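Local coordinates for protein Ent-copalyl diphosphate synthase (Streptomyces platensis, PDB 5BP8) that belongs to the terpene cyclases, as a largely helical enzyme related to squalene-hopene cyclase, at residues G46-L51 with A93-P98; G336-F341 with S350-I355; T346-T351 with M395-A400. One frame throughout, in Å; residues are numbered along the deposited sequence.

Contact 1. Residues G46-L51 with A93-P98; sequences GHRERL and APHLSP. With SO4 (sulfate ion), chain E.
The carbonyl oxygen of A93 receives a hydrogen bond from R48 NH2 at 2.9 Å, the oxygen lying near the guanidinium plane, with an N-H...O angle of 157°. P94 follows and adds little more than its CA, 4.4 Å from R48 CD. H95 then brings its ring up to the same arginine: NE2 lies over one face of the guanidinium, 4.1 Å from R48 NH2, while H95 CD2 comes to 4.0 Å from R48 CB. With a peptide oxygen at its edge and an imidazole over its face, the arginine also turns NE and NH1 to a sulfate, NE bonding to O4 and NH1 to O3; a bend at chi3 (-65°) places NE beside that O4. The ion sits at the N-terminus of helix 47-57, an anion-binding helix start in which the backbone N atoms of G46, H47 and R48 also donate to it; R48 N lies 2.8 Å from sulfate O4, and the helix dipole would add to the attraction. Further along 93-98, which belongs to the loop between helices 72-86 and 98-116, L96 turns the chemistry apolar, CD1 resting 3.8 Å from L51 O and 4.3 Å from L51 CB.

Contact 2. Residues G336-F341 with S350-I355; sequences GYFSCF and STNAHI
N352 OD1 accepts the backbone N of F338 at 2.8 Å, in the plane of the amide carbonyl and on a lone pair, with an N-H...O angle of 160°. The other half of the same carboxamide turns back to the same residue: N352 ND2 donates to F338 O at 3.0 Å, and this nitrogen also bonds S348 O. One flat side chain thus satisfies both backbone polar atoms of F338, much as a neighbouring β-strand would, although the 336-341 segment is an irregular loop. The CB of Y337 also approaches OD1, and N352 ND2 lies at the edge of the Y337 ring. In the fold, this is the loop between helices 307-319 and 349-365 laid along the first turns of the latter, in the mainly helical, squalene-hopene-cyclase-like part of the chain. One turn further on, I355 packs against the F338 side chain. Its CG2 stands over the ring face in a CH-pi contact, 4.1 Å from the F338 centroid and 6° off the normal, while I355 CD1 reaches F338 CB at 3.5 Å. Further along the 336-341 segment T351 meets C340: with OG1 beside its own backbone N (chi1 -62°), that hydroxyl comes to 3.4 Å from C340 SG. T351 OG1 donates to S348 OG, and T351 CG2 packs 3.9 Å from C340 CB.

Contact 3. Residues T346-T351 with M395-A400; sequences TPSTST and MDKWHA. With SO4 (sulfate ion), chain B.
The carboxylate of D396 takes at least four hydrogen bonds, at least two on each oxygen, and three of them arrive from above its plane. S348 OG donates to D396 OD1 at 2.6 Å on the syn lone pair, whereas S350 N meets OD1 from above at 2.9 Å. D396 OD2 is reached from opposite faces by S350 OG, at 2.7 Å, and by W398 N, at 3.0 Å. The S350 OG bond relies on that hydroxyl sitting between its own backbone N and carbonyl carbon (chi1 73°). This grip would stabilise the charge and fix the carboxylate's rotation. T349 OG1 also bonds the backbone O of M395, a selenomethionine, at 2.8 Å. K397, bent at chi3 where CE is placed, passes S348 CB and donates from NZ to T346 O at 2.7 Å and to two oxygens of a sulfate, which T346 N and R345 N also bind; K397 CG lies over the W398 ring. S348 is the N-cap of helix 349-365, accepting T351 N at OG. The aspartate thus backs a capped helix start from an Asx turn within a type I turn, after a Q-x-x-x-G-S-W sequence resembling the QW motif of squalene-hopene cyclase relatives.

Contact 1 lies at the surface, its centre about 28 Å from that of the chain and about 44 Å and about 38 Å from those of contacts 2 and 3. The latter two form one neighbourhood: both use helix 349-365, share S350 and T351, and touch where C340 SG comes 3.5 Å from W398 NE1. Contact 2 is the most buried, pairing an uncharged amide with apolar packing; contact 3, partly buried, sets a carboxylate among hydroxyls and backbone N-H groups and adds a partly exposed lysine. Contacts 1 and 3 each hold a sulfate, probably from the crystallisation liquor: one at a helix N-terminus, the other between backbone N-H groups ahead of helix 349-365 and the K397 ammonium.

Contact 1. Residues G46-L51 with A93-P98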
ATOM      1  N   GLY A  46     -17.690   1.707 -16.925  1.00 20.95           N
ATOM      2  CA  GLY A  46     -17.697   2.235 -15.548  1.00 20.41           C
ATOM      3  C   GLY A  46     -17.168   3.661 -15.463  1.00 20.06           C
ATOM      4  O   GLY A  46     -16.937   4.165 -14.371  1.00 19.39           O
ATOM      5  N   HIS A  47     -17.063   4.346 -16.603  1.00 20.16           N
ATOM      6  CA  HIS A  47     -16.497   5.701 -16.643  1.00 19.65           C
ATOM      7  C   HIS A  47     -17.370   6.676 -15.853  1.00 19.98           C
ATOM      8  O   HIS A  47     -16.871   7.428 -15.012  1.00 19.51           O
ATOM      9  CB  HIS A  47     -16.318   6.145 -18.102  1.00 19.46           C
ATOM     10  CG  HIS A  47     -15.787   7.533 -18.276  1.00 19.60           C
ATOM     11  ND1 HIS A  47     -14.466   7.865 -18.072  1.00 19.36           N
ATOM     12  CD2 HIS A  47     -16.397   8.667 -18.680  1.00 20.79           C
ATOM     13  CE1 HIS A  47     -14.293   9.146 -18.316  1.00 20.09           C
ATOM     14  NE2 HIS A  47     -15.445   9.653 -18.705  1.00 21.18           N
ATOM     15  N   ARG A  48     -18.676   6.640 -16.076  1.00 20.24           N
ATOM     16  CA  ARG A  48     -19.582   7.503 -15.309  1.00 22.06           C
ATOM     17  C   ARG A  48     -19.556   7.187 -13.823  1.00 21.27           C
ATOM     18  O   ARG A  48     -19.592   8.096 -12.997  1.00 21.18           O
ATOM     19  CB  ARG A  48     -21.006   7.443 -15.868  1.00 25.13           C
ATOM     20  CG  ARG A  48     -21.075   8.180 -17.204  1.00 28.08           C
ATOM     21  CD  ARG A  48     -22.361   7.918 -17.959  1.00 32.63           C
ATOM     22  NE  ARG A  48     -22.473   6.515 -18.360  1.00 36.35           N
ATOM     23  CZ  ARG A  48     -23.573   5.968 -18.876  1.00 41.26           C
ATOM     24  NH1 ARG A  48     -23.578   4.679 -19.206  1.00 42.25           N
ATOM     25  NH2 ARG A  48     -24.668   6.706 -19.056  1.00 41.19           N
ATOM     26  N   GLU A  49     -19.449   5.917 -13.480  1.00 20.40           N
ATOM     27  CA  GLU A  49     -19.357   5.532 -12.085  0.60 19.88           C
ATOM     28  C   GLU A  49     -18.105   6.102 -11.429  1.00 19.50           C
ATOM     29  O   GLU A  49     -18.119   6.450 -10.223  1.00 18.53           O
ATOM     30  CB  GLU A  49     -19.372   4.011 -11.979  0.60 20.11           C
ATOM     31  CG  GLU A  49     -20.753   3.411 -12.187  0.60 20.85           C
ATOM     32  CD  GLU A  49     -21.175   3.249 -13.658  0.60 21.16           C
ATOM     33  OE1 GLU A  49     -20.452   3.598 -14.651  0.60 19.42           O
ATOM     34  OE2 GLU A  49     -22.302   2.749 -13.811  0.60 23.01           O
ATOM     35  N   ARG A  50     -17.007   6.163 -12.195  1.00 17.56           N
ATOM     36  CA  ARG A  50     -15.744   6.704 -11.679  1.00 17.47           C
ATOM     37  C   ARG A  50     -15.847   8.204 -11.471  1.00 17.04           C
ATOM     38  O   ARG A  50     -15.374   8.726 -10.475  1.00 16.31           O
ATOM     39  CB  ARG A  50     -14.571   6.347 -12.594  1.00 17.05           C
ATOM     40  CG  ARG A  50     -14.213   4.862 -12.519  1.00 17.23           C
ATOM     41  CD  ARG A  50     -12.893   4.531 -13.228  1.00 17.44           C
ATOM     42  NE  ARG A  50     -13.107   4.430 -14.674  1.00 17.79           N
ATOM     43  CZ  ARG A  50     -13.660   3.387 -15.306  1.00 18.07           C
ATOM     44  NH1 ARG A  50     -13.855   3.453 -16.636  1.00 18.42           N
ATOM     45  NH2 ARG A  50     -14.039   2.293 -14.652  1.00 17.81           N
ATOM     46  N   LEU A  51     -16.503   8.906 -12.389  1.00 16.14           N
ATOM     47  CA  LEU A  51     -16.769  10.324 -12.188  1.00 16.88           C
ATOM     48  C   LEU A  51     -17.612  10.545 -10.948  1.00 17.39           C
ATOM     49  O   LEU A  51     -17.320  11.448 -10.142  1.00 17.93           O
ATOM     50  CB  LEU A  51     -17.462  10.931 -13.432  1.00 17.76           C
ATOM     51  CG  LEU A  51     -16.561  11.099 -14.645  1.00 18.29           C
ATOM     52  CD1 LEU A  51     -17.368  11.328 -15.922  1.00 20.05           C
ATOM     53  CD2 LEU A  51     -15.595  12.247 -14.411  1.00 18.96           C
ATOM     54  N   ALA A  93     -24.409   9.170 -21.962  1.00 59.69           N
ATOM     55  CA  ALA A  93     -25.333  10.125 -21.345  1.00 56.72           C
ATOM     56  C   ALA A  93     -24.877  10.455 -19.902  1.00 51.68           C
ATOM     57  O   ALA A  93     -24.848   9.567 -19.049  1.00 48.80           O
ATOM     58  CB  ALA A  93     -26.751   9.561 -21.347  1.00 56.36           C
ATOM     59  N   PRO A  94     -24.523  11.731 -19.629  1.00 51.41           N
ATOM     60  CA  PRO A  94     -23.956  12.047 -18.309  1.00 49.37           C
ATOM     61  C   PRO A  94     -25.010  12.022 -17.202  1.00 47.20           C
ATOM     62  O   PRO A  94     -26.162  12.391 -17.440  1.00 44.31           O
ATOM     63  CB  PRO A  94     -23.417  13.469 -18.498  1.00 50.08           C
ATOM     64  CG  PRO A  94     -24.306  14.072 -19.540  1.00 50.76           C
ATOM     65  CD  PRO A  94     -24.675  12.942 -20.465  1.00 51.73           C
ATOM     66  N   HIS A  95     -24.621  11.570 -16.011  1.00 45.12           N
ATOM     67  CA  HIS A  95     -25.436  11.778 -14.815  1.00 45.01           C
ATOM     68  C   HIS A  95     -24.993  13.066 -14.112  1.00 42.40           C
ATOM     69  O   HIS A  95     -25.755  13.625 -13.340  1.00 40.69           O
ATOM     70  CB  HIS A  95     -25.310  10.626 -13.805  1.00 49.44           C
ATOM     71  CG  HIS A  95     -25.428   9.253 -14.399  1.00 54.99           C
ATOM     72  ND1 HIS A  95     -26.545   8.824 -15.089  1.00 60.33           N
ATOM     73  CD2 HIS A  95     -24.582   8.193 -14.361  1.00 58.38           C
ATOM     74  CE1 HIS A  95     -26.367   7.572 -15.478  1.00 60.63           C
ATOM     75  NE2 HIS A  95     -25.185   7.166 -15.046  1.00 59.02           N
ATOM     76  N   LEU A  96     -23.747  13.493 -14.344  1.00 37.05           N
ATOM     77  CA  LEU A  96     -23.201  14.707 -13.741  1.00 33.71           C
ATOM     78  C   LEU A  96     -22.990  15.696 -14.863  1.00 31.52           C
ATOM     79  O   LEU A  96     -22.338  15.381 -15.863  1.00 30.27           O
ATOM     80  CB  LEU A  96     -21.869  14.415 -13.027  1.00 32.13           C
ATOM     81  CG  LEU A  96     -21.946  13.561 -11.746  1.00 32.63           C
ATOM     82  CD1 LEU A  96     -20.564  13.104 -11.317  1.00 31.99           C
ATOM     83  CD2 LEU A  96     -22.602  14.315 -10.602  1.00 32.13           C
ATOM     84  N   SER A  97     -23.530  16.897 -14.687  1.00 30.53           N
ATOM     85  CA  SER A  97     -23.469  17.926 -15.705  1.00 31.78           C
ATOM     86  C   SER A  97     -22.071  18.532 -15.738  1.00 31.21           C
ATOM     87  O   SER A  97     -21.308  18.418 -14.743  1.00 29.20           O
ATOM     88  CB  SER A  97     -24.478  19.045 -15.381  1.00 32.29           C
ATOM     89  OG  SER A  97     -24.114  19.676 -14.158  1.00 32.43           O
ATOM     90  N   PRO A  98     -21.746  19.225 -16.835  1.00 31.79           N
ATOM     91  CA  PRO A  98     -20.514  20.016 -16.858  1.00 31.51           C
ATOM     92  C   PRO A  98     -20.411  20.956 -15.633  1.00 29.50           C
ATOM     93  O   PRO A  98     -19.344  21.036 -15.033  1.00 26.92           O
ATOM     94  CB  PRO A  98     -20.621  20.787 -18.178  1.00 33.26           C
ATOM     95  CG  PRO A  98     -21.433  19.883 -19.059  1.00 34.23           C
ATOM     96  CD  PRO A  98     -22.452  19.274 -18.135  1.00 33.38           C
TER
HETATM   97  S   SO4 E 704     -19.796   3.937 -18.828  0.80 38.83           S
HETATM   98  O1  SO4 E 704     -20.099   2.880 -17.796  0.80 38.57           O
HETATM   99  O2  SO4 E 704     -18.441   3.688 -19.365  0.80 32.96           O
HETATM  100  O3  SO4 E 704     -20.799   3.808 -19.902  0.80 38.23           O
HETATM  101  O4  SO4 E 704     -19.961   5.252 -18.164  0.80 31.25           O

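Contact 2. Residues G336-F341 with S350-I355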
ATOM      1  N   GLY A 336      25.293  -3.024   7.655  1.00 34.17           N
ATOM      2  CA  GLY A 336      24.581  -2.828   8.924  1.00 35.19           C
ATOM      3  C   GLY A 336      23.099  -3.191   8.929  1.00 33.82           C
ATOM      4  O   GLY A 336      22.457  -3.174   9.981  1.00 35.01           O
ATOM      5  N   TYR A 337      22.556  -3.539   7.762  1.00 32.86           N
ATOM      6  CA  TYR A 337      21.101  -3.702   7.599  1.00 29.80           C
ATOM      7  C   TYR A 337      20.827  -4.294   6.215  1.00 29.13           C
ATOM      8  O   TYR A 337      21.747  -4.513   5.448  1.00 27.62           O
ATOM      9  CB  TYR A 337      20.402  -2.330   7.751  1.00 30.71           C
ATOM     10  CG  TYR A 337      20.627  -1.455   6.553  1.00 31.43           C
ATOM     11  CD1 TYR A 337      21.845  -0.825   6.353  1.00 35.11           C
ATOM     12  CD2 TYR A 337      19.647  -1.319   5.564  1.00 31.09           C
ATOM     13  CE1 TYR A 337      22.083  -0.081   5.212  1.00 36.20           C
ATOM     14  CE2 TYR A 337      19.882  -0.579   4.421  1.00 32.61           C
ATOM     15  CZ  TYR A 337      21.099   0.045   4.255  1.00 35.71           C
ATOM     16  OH  TYR A 337      21.358   0.793   3.133  1.00 37.57           O
ATOM     17  N   PHE A 338      19.551  -4.529   5.894  1.00 25.94           N
ATOM     18  CA  PHE A 338      19.163  -5.054   4.597  1.00 25.98           C
ATOM     19  C   PHE A 338      18.343  -4.037   3.830  1.00 25.14           C
ATOM     20  O   PHE A 338      17.501  -3.358   4.424  1.00 23.17           O
ATOM     21  CB  PHE A 338      18.333  -6.328   4.765  1.00 25.72           C
ATOM     22  CG  PHE A 338      19.158  -7.550   5.075  1.00 26.20           C
ATOM     23  CD1 PHE A 338      19.783  -7.691   6.324  1.00 25.81           C
ATOM     24  CD2 PHE A 338      19.306  -8.550   4.138  1.00 25.62           C
ATOM     25  CE1 PHE A 338      20.547  -8.807   6.602  1.00 27.12           C
ATOM     26  CE2 PHE A 338      20.086  -9.668   4.408  1.00 26.81           C
ATOM     27  CZ  PHE A 338      20.701  -9.792   5.639  1.00 26.24           C
ATOM     28  N   SER A 339      18.567  -3.942   2.529  1.00 25.31           N
ATOM     29  CA  SER A 339      17.709  -3.096   1.693  1.00 24.67           C
ATOM     30  C   SER A 339      16.435  -3.849   1.325  1.00 24.35           C
ATOM     31  O   SER A 339      16.382  -5.070   1.419  1.00 23.39           O
ATOM     32  CB  SER A 339      18.408  -2.659   0.416  1.00 26.08           C
ATOM     33  OG  SER A 339      18.686  -3.786  -0.394  1.00 28.28           O
ATOM     34  N   CYS A 340      15.411  -3.107   0.898  1.00 23.06           N
ATOM     35  CA  CYS A 340      14.129  -3.715   0.524  1.00 22.49           C
ATOM     36  C   CYS A 340      14.115  -4.023  -0.970  1.00 22.97           C
ATOM     37  O   CYS A 340      13.809  -5.156  -1.405  1.00 21.61           O
ATOM     38  CB  CYS A 340      12.952  -2.804   0.904  1.00 22.27           C
ATOM     39  SG  CYS A 340      11.347  -3.600   0.597  1.00 22.73           S
ATOM     40  N   PHE A 341      14.502  -3.026  -1.761  1.00 23.59           N
ATOM     41  CA  PHE A 341      14.779  -3.236  -3.174  1.00 24.85           C
ATOM     42  C   PHE A 341      16.284  -3.186  -3.348  1.00 25.96           C
ATOM     43  O   PHE A 341      17.036  -2.871  -2.402  1.00 26.54           O
ATOM     44  CB  PHE A 341      14.038  -2.217  -4.037  1.00 25.14           C
ATOM     45  CG  PHE A 341      12.570  -2.484  -4.143  1.00 26.18           C
ATOM     46  CD1 PHE A 341      11.686  -2.028  -3.162  1.00 26.76           C
ATOM     47  CD2 PHE A 341      12.053  -3.206  -5.210  1.00 26.11           C
ATOM     48  CE1 PHE A 341      10.335  -2.290  -3.253  1.00 27.21           C
ATOM     49  CE2 PHE A 341      10.701  -3.474  -5.297  1.00 26.15           C
ATOM     50  CZ  PHE A 341       9.833  -2.997  -4.337  1.00 27.08           C
ATOM     51  N   SER A 350      10.360  -1.901   8.766  1.00 19.77           N
ATOM     52  CA  SER A 350       9.468  -3.067   8.736  1.00 19.57           C
ATOM     53  C   SER A 350      10.105  -4.205   7.922  1.00 19.29           C
ATOM     54  O   SER A 350       9.946  -5.372   8.264  1.00 20.52           O
ATOM     55  CB  SER A 350       8.053  -2.719   8.194  1.00 19.71           C
ATOM     56  OG  SER A 350       8.096  -2.504   6.805  1.00 19.75           O
ATOM     57  N   THR A 351      10.812  -3.868   6.853  1.00 19.17           N
ATOM     58  CA  THR A 351      11.491  -4.868   6.029  1.00 19.51           C
ATOM     59  C   THR A 351      12.557  -5.614   6.852  1.00 20.19           C
ATOM     60  O   THR A 351      12.628  -6.847   6.841  1.00 21.22           O
ATOM     61  CB  THR A 351      12.111  -4.219   4.794  1.00 19.75           C
ATOM     62  OG1 THR A 351      11.072  -3.638   3.983  1.00 19.73           O
ATOM     63  CG2 THR A 351      12.921  -5.223   3.944  1.00 20.25           C
ATOM     64  N   ASN A 352      13.371  -4.857   7.568  1.00 21.37           N
ATOM     65  CA  ASN A 352      14.393  -5.463   8.420  1.00 22.32           C
ATOM     66  C   ASN A 352      13.804  -6.309   9.528  1.00 23.21           C
ATOM     67  O   ASN A 352      14.315  -7.401   9.802  1.00 22.44           O
ATOM     68  CB  ASN A 352      15.358  -4.409   8.936  1.00 23.43           C
ATOM     69  CG  ASN A 352      16.406  -4.045   7.901  1.00 25.55           C
ATOM     70  OD1 ASN A 352      17.522  -4.619   7.879  1.00 26.91           O
ATOM     71  ND2 ASN A 352      16.060  -3.130   7.007  1.00 25.52           N
ATOM     72  N   ALA A 353      12.715  -5.836  10.148  1.00 21.31           N
ATOM     73  CA  ALA A 353      11.936  -6.679  11.069  1.00 21.73           C
ATOM     74  C   ALA A 353      11.510  -8.001  10.443  1.00 21.53           C
ATOM     75  O   ALA A 353      11.672  -9.071  11.062  1.00 21.86           O
ATOM     76  CB  ALA A 353      10.714  -5.932  11.608  1.00 20.83           C
ATOM     77  N   HIS A 354      10.962  -7.960   9.219  1.00 20.10           N
ATOM     78  CA  HIS A 354      10.485  -9.168   8.585  1.00 20.54           C
ATOM     79  C   HIS A 354      11.645 -10.118   8.200  1.00 20.81           C
ATOM     80  O   HIS A 354      11.516 -11.349   8.292  1.00 21.41           O
ATOM     81  CB  HIS A 354       9.543  -8.816   7.404  1.00 21.48           C
ATOM     82  CG  HIS A 354       8.282  -8.145   7.858  1.00 22.58           C
ATOM     83  ND1 HIS A 354       7.585  -7.231   7.089  1.00 23.02           N
ATOM     84  CD2 HIS A 354       7.606  -8.246   9.024  1.00 23.82           C
ATOM     85  CE1 HIS A 354       6.544  -6.795   7.773  1.00 23.16           C
ATOM     86  NE2 HIS A 354       6.537  -7.386   8.952  1.00 23.80           N
ATOM     87  N   ILE A 355      12.777  -9.542   7.839  1.00 20.45           N
ATOM     88  CA  ILE A 355      13.976 -10.323   7.571  1.00 21.75           C
ATOM     89  C   ILE A 355      14.488 -10.969   8.858  1.00 22.39           C
ATOM     90  O   ILE A 355      14.869 -12.140   8.848  1.00 24.86           O
ATOM     91  CB  ILE A 355      15.054  -9.481   6.869  1.00 21.37           C
ATOM     92  CG1 ILE A 355      14.549  -9.154   5.462  1.00 20.57           C
ATOM     93  CG2 ILE A 355      16.362 -10.261   6.704  1.00 21.41           C
ATOM     94  CD1 ILE A 355      15.288  -8.050   4.783  1.00 21.28           C
TER

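Contact 3. Residues T346-T351 with M395-A400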
ATOM      1  N   THR A 346      16.162   5.242   1.087  1.00 25.43           N
ATOM      2  CA  THR A 346      15.708   5.163   2.460  1.00 26.38           C
ATOM      3  C   THR A 346      15.469   3.727   2.858  1.00 25.01           C
ATOM      4  O   THR A 346      14.685   3.022   2.205  1.00 23.48           O
ATOM      5  CB  THR A 346      14.386   5.951   2.595  1.00 27.74           C
ATOM      6  OG1 THR A 346      14.647   7.299   2.198  1.00 30.59           O
ATOM      7  CG2 THR A 346      13.887   5.945   4.014  1.00 28.94           C
ATOM      8  N   PRO A 347      16.145   3.261   3.919  1.00 24.43           N
ATOM      9  CA  PRO A 347      15.853   1.914   4.392  1.00 24.15           C
ATOM     10  C   PRO A 347      14.476   1.785   5.029  1.00 22.26           C
ATOM     11  O   PRO A 347      13.909   2.766   5.518  1.00 22.29           O
ATOM     12  CB  PRO A 347      16.910   1.659   5.485  1.00 26.30           C
ATOM     13  CG  PRO A 347      17.749   2.875   5.576  1.00 28.11           C
ATOM     14  CD  PRO A 347      17.094   3.972   4.801  1.00 27.73           C
ATOM     15  N   SER A 348      13.988   0.564   5.057  1.00 21.34           N
ATOM     16  CA  SER A 348      12.734   0.212   5.677  1.00 20.49           C
ATOM     17  C   SER A 348      12.951  -0.522   7.002  1.00 21.27           C
ATOM     18  O   SER A 348      13.639  -1.548   7.055  1.00 21.94           O
ATOM     19  CB  SER A 348      11.931  -0.664   4.732  1.00 20.33           C
ATOM     20  OG  SER A 348      10.823  -1.238   5.392  1.00 20.02           O
ATOM     21  N   THR A 349      12.340  -0.018   8.062  1.00 20.84           N
ATOM     22  CA  THR A 349      12.401  -0.684   9.377  1.00 21.44           C
ATOM     23  C   THR A 349      11.557  -1.950   9.381  1.00 20.78           C
ATOM     24  O   THR A 349      12.008  -2.991   9.879  1.00 21.40           O
ATOM     25  CB  THR A 349      11.919   0.247  10.509  1.00 21.71           C
ATOM     26  OG1 THR A 349      10.601   0.740  10.196  1.00 22.33           O
ATOM     27  CG2 THR A 349      12.875   1.418  10.686  1.00 22.36           C
ATOM     28  N   SER A 350      10.360  -1.901   8.766  1.00 19.77           N
ATOM     29  CA  SER A 350       9.468  -3.067   8.736  1.00 19.57           C
ATOM     30  C   SER A 350      10.105  -4.205   7.922  1.00 19.29           C
ATOM     31  O   SER A 350       9.946  -5.372   8.264  1.00 20.52           O
ATOM     32  CB  SER A 350       8.053  -2.719   8.194  1.00 19.71           C
ATOM     33  OG  SER A 350       8.096  -2.504   6.805  1.00 19.75           O
ATOM     34  N   THR A 351      10.812  -3.868   6.853  1.00 19.17           N
ATOM     35  CA  THR A 351      11.491  -4.868   6.029  1.00 19.51           C
ATOM     36  C   THR A 351      12.557  -5.614   6.852  1.00 20.19           C
ATOM     37  O   THR A 351      12.628  -6.847   6.841  1.00 21.22           O
ATOM     38  CB  THR A 351      12.111  -4.219   4.794  1.00 19.75           C
ATOM     39  OG1 THR A 351      11.072  -3.638   3.983  1.00 19.73           O
ATOM     40  CG2 THR A 351      12.921  -5.223   3.944  1.00 20.25           C
HETATM   41  N   MSE A 395       8.986   4.238  12.832  1.00 21.78           N
HETATM   42  CA  MSE A 395       8.243   4.621  11.621  1.00 23.04           C
HETATM   43  C   MSE A 395       8.838   3.818  10.495  1.00 22.74           C
HETATM   44  O   MSE A 395      10.018   3.448  10.537  1.00 22.04           O
HETATM   45  CB  MSE A 395       8.422   6.101  11.307  1.00 25.65           C
HETATM   46  CG  MSE A 395       7.393   7.031  11.944  1.00 30.78           C
HETATM   47 SE   MSE A 395       5.524   6.641  11.430  0.65 31.61          SE
HETATM   48  CE  MSE A 395       5.224   7.235   9.587  1.00 31.24           C
ATOM     49  N   ASP A 396       8.040   3.577   9.450  1.00 21.44           N
ATOM     50  CA  ASP A 396       8.474   2.797   8.304  1.00 21.62           C
ATOM     51  C   ASP A 396       8.051   3.485   7.021  1.00 22.92           C
ATOM     52  O   ASP A 396       6.996   4.114   6.965  1.00 21.74           O
ATOM     53  CB  ASP A 396       7.871   1.402   8.314  1.00 21.72           C
ATOM     54  CG  ASP A 396       8.342   0.556   7.142  1.00 22.17           C
ATOM     55  OD1 ASP A 396       9.562   0.342   7.038  1.00 20.88           O
ATOM     56  OD2 ASP A 396       7.496   0.081   6.335  1.00 22.13           O
ATOM     57  N   LYS A 397       8.875   3.330   5.998  1.00 23.01           N
ATOM     58  CA  LYS A 397       8.629   3.952   4.710  1.00 23.92           C
ATOM     59  C   LYS A 397       7.406   3.444   3.970  1.00 21.61           C
ATOM     60  O   LYS A 397       6.941   4.119   3.070  1.00 22.94           O
ATOM     61  CB  LYS A 397       9.867   3.811   3.796  1.00 23.66           C
ATOM     62  CG  LYS A 397      10.093   2.425   3.237  1.00 24.30           C
ATOM     63  CD  LYS A 397      11.438   2.324   2.507  1.00 24.59           C
ATOM     64  CE  LYS A 397      11.444   3.113   1.210  1.00 23.78           C
ATOM     65  NZ  LYS A 397      12.680   2.840   0.425  1.00 23.75           N
ATOM     66  N   TRP A 398       6.939   2.220   4.237  1.00 21.69           N
ATOM     67  CA  TRP A 398       5.864   1.624   3.436  1.00 20.58           C
ATOM     68  C   TRP A 398       4.452   1.923   3.958  1.00 19.85           C
ATOM     69  O   TRP A 398       3.497   1.520   3.333  1.00 19.16           O
ATOM     70  CB  TRP A 398       6.020   0.095   3.333  1.00 22.32           C
ATOM     71  CG  TRP A 398       7.333  -0.317   2.694  1.00 23.71           C
ATOM     72  CD1 TRP A 398       8.281  -1.143   3.231  1.00 24.50           C
ATOM     73  CD2 TRP A 398       7.848   0.109   1.414  1.00 24.27           C
ATOM     74  NE1 TRP A 398       9.347  -1.277   2.349  1.00 24.26           N
ATOM     75  CE2 TRP A 398       9.109  -0.510   1.239  1.00 24.79           C
ATOM     76  CE3 TRP A 398       7.365   0.946   0.399  1.00 25.85           C
ATOM     77  CZ2 TRP A 398       9.900  -0.297   0.098  1.00 26.06           C
ATOM     78  CZ3 TRP A 398       8.157   1.157  -0.739  1.00 26.78           C
ATOM     79  CH2 TRP A 398       9.403   0.527  -0.881  1.00 26.47           C
ATOM     80  N   HIS A 399       4.330   2.587   5.097  1.00 18.42           N
ATOM     81  CA  HIS A 399       3.056   2.678   5.784  1.00 17.44           C
ATOM     82  C   HIS A 399       2.974   4.023   6.480  1.00 17.46           C
ATOM     83  O   HIS A 399       3.932   4.494   7.099  1.00 18.41           O
ATOM     84  CB  HIS A 399       2.949   1.500   6.733  1.00 17.58           C
ATOM     85  CG  HIS A 399       1.560   1.117   7.129  1.00 16.76           C
ATOM     86  ND1 HIS A 399       0.777   1.880   7.966  1.00 16.43           N
ATOM     87  CD2 HIS A 399       0.838   0.012   6.855  1.00 16.92           C
ATOM     88  CE1 HIS A 399      -0.366   1.269   8.181  1.00 16.77           C
ATOM     89  NE2 HIS A 399      -0.349   0.123   7.527  1.00 16.90           N
ATOM     90  N   ALA A 400       1.797   4.640   6.402  1.00 17.11           N
ATOM     91  CA  ALA A 400       1.526   5.921   7.056  1.00 17.02           C
ATOM     92  C   ALA A 400       1.451   5.892   8.584  1.00 17.07           C
ATOM     93  O   ALA A 400       1.550   6.933   9.204  1.00 18.05           O
ATOM     94  CB  ALA A 400       0.204   6.483   6.512  1.00 17.06           C
TER
HETATM   95  S   SO4 B 701      13.500   5.257  -2.061  1.00 28.83           S
HETATM   96  O1  SO4 B 701      13.999   5.198  -0.664  1.00 26.61           O
HETATM   97  O2  SO4 B 701      14.700   5.438  -2.948  1.00 29.35           O
HETATM   98  O3  SO4 B 701      12.715   4.108  -2.426  1.00 30.14           O
HETATM   99  O4  SO4 B 701      12.682   6.476  -2.181  1.00 29.82           O
HETATM  100  O   HOH W   1      11.685   3.166   7.111  1.00 23.47           O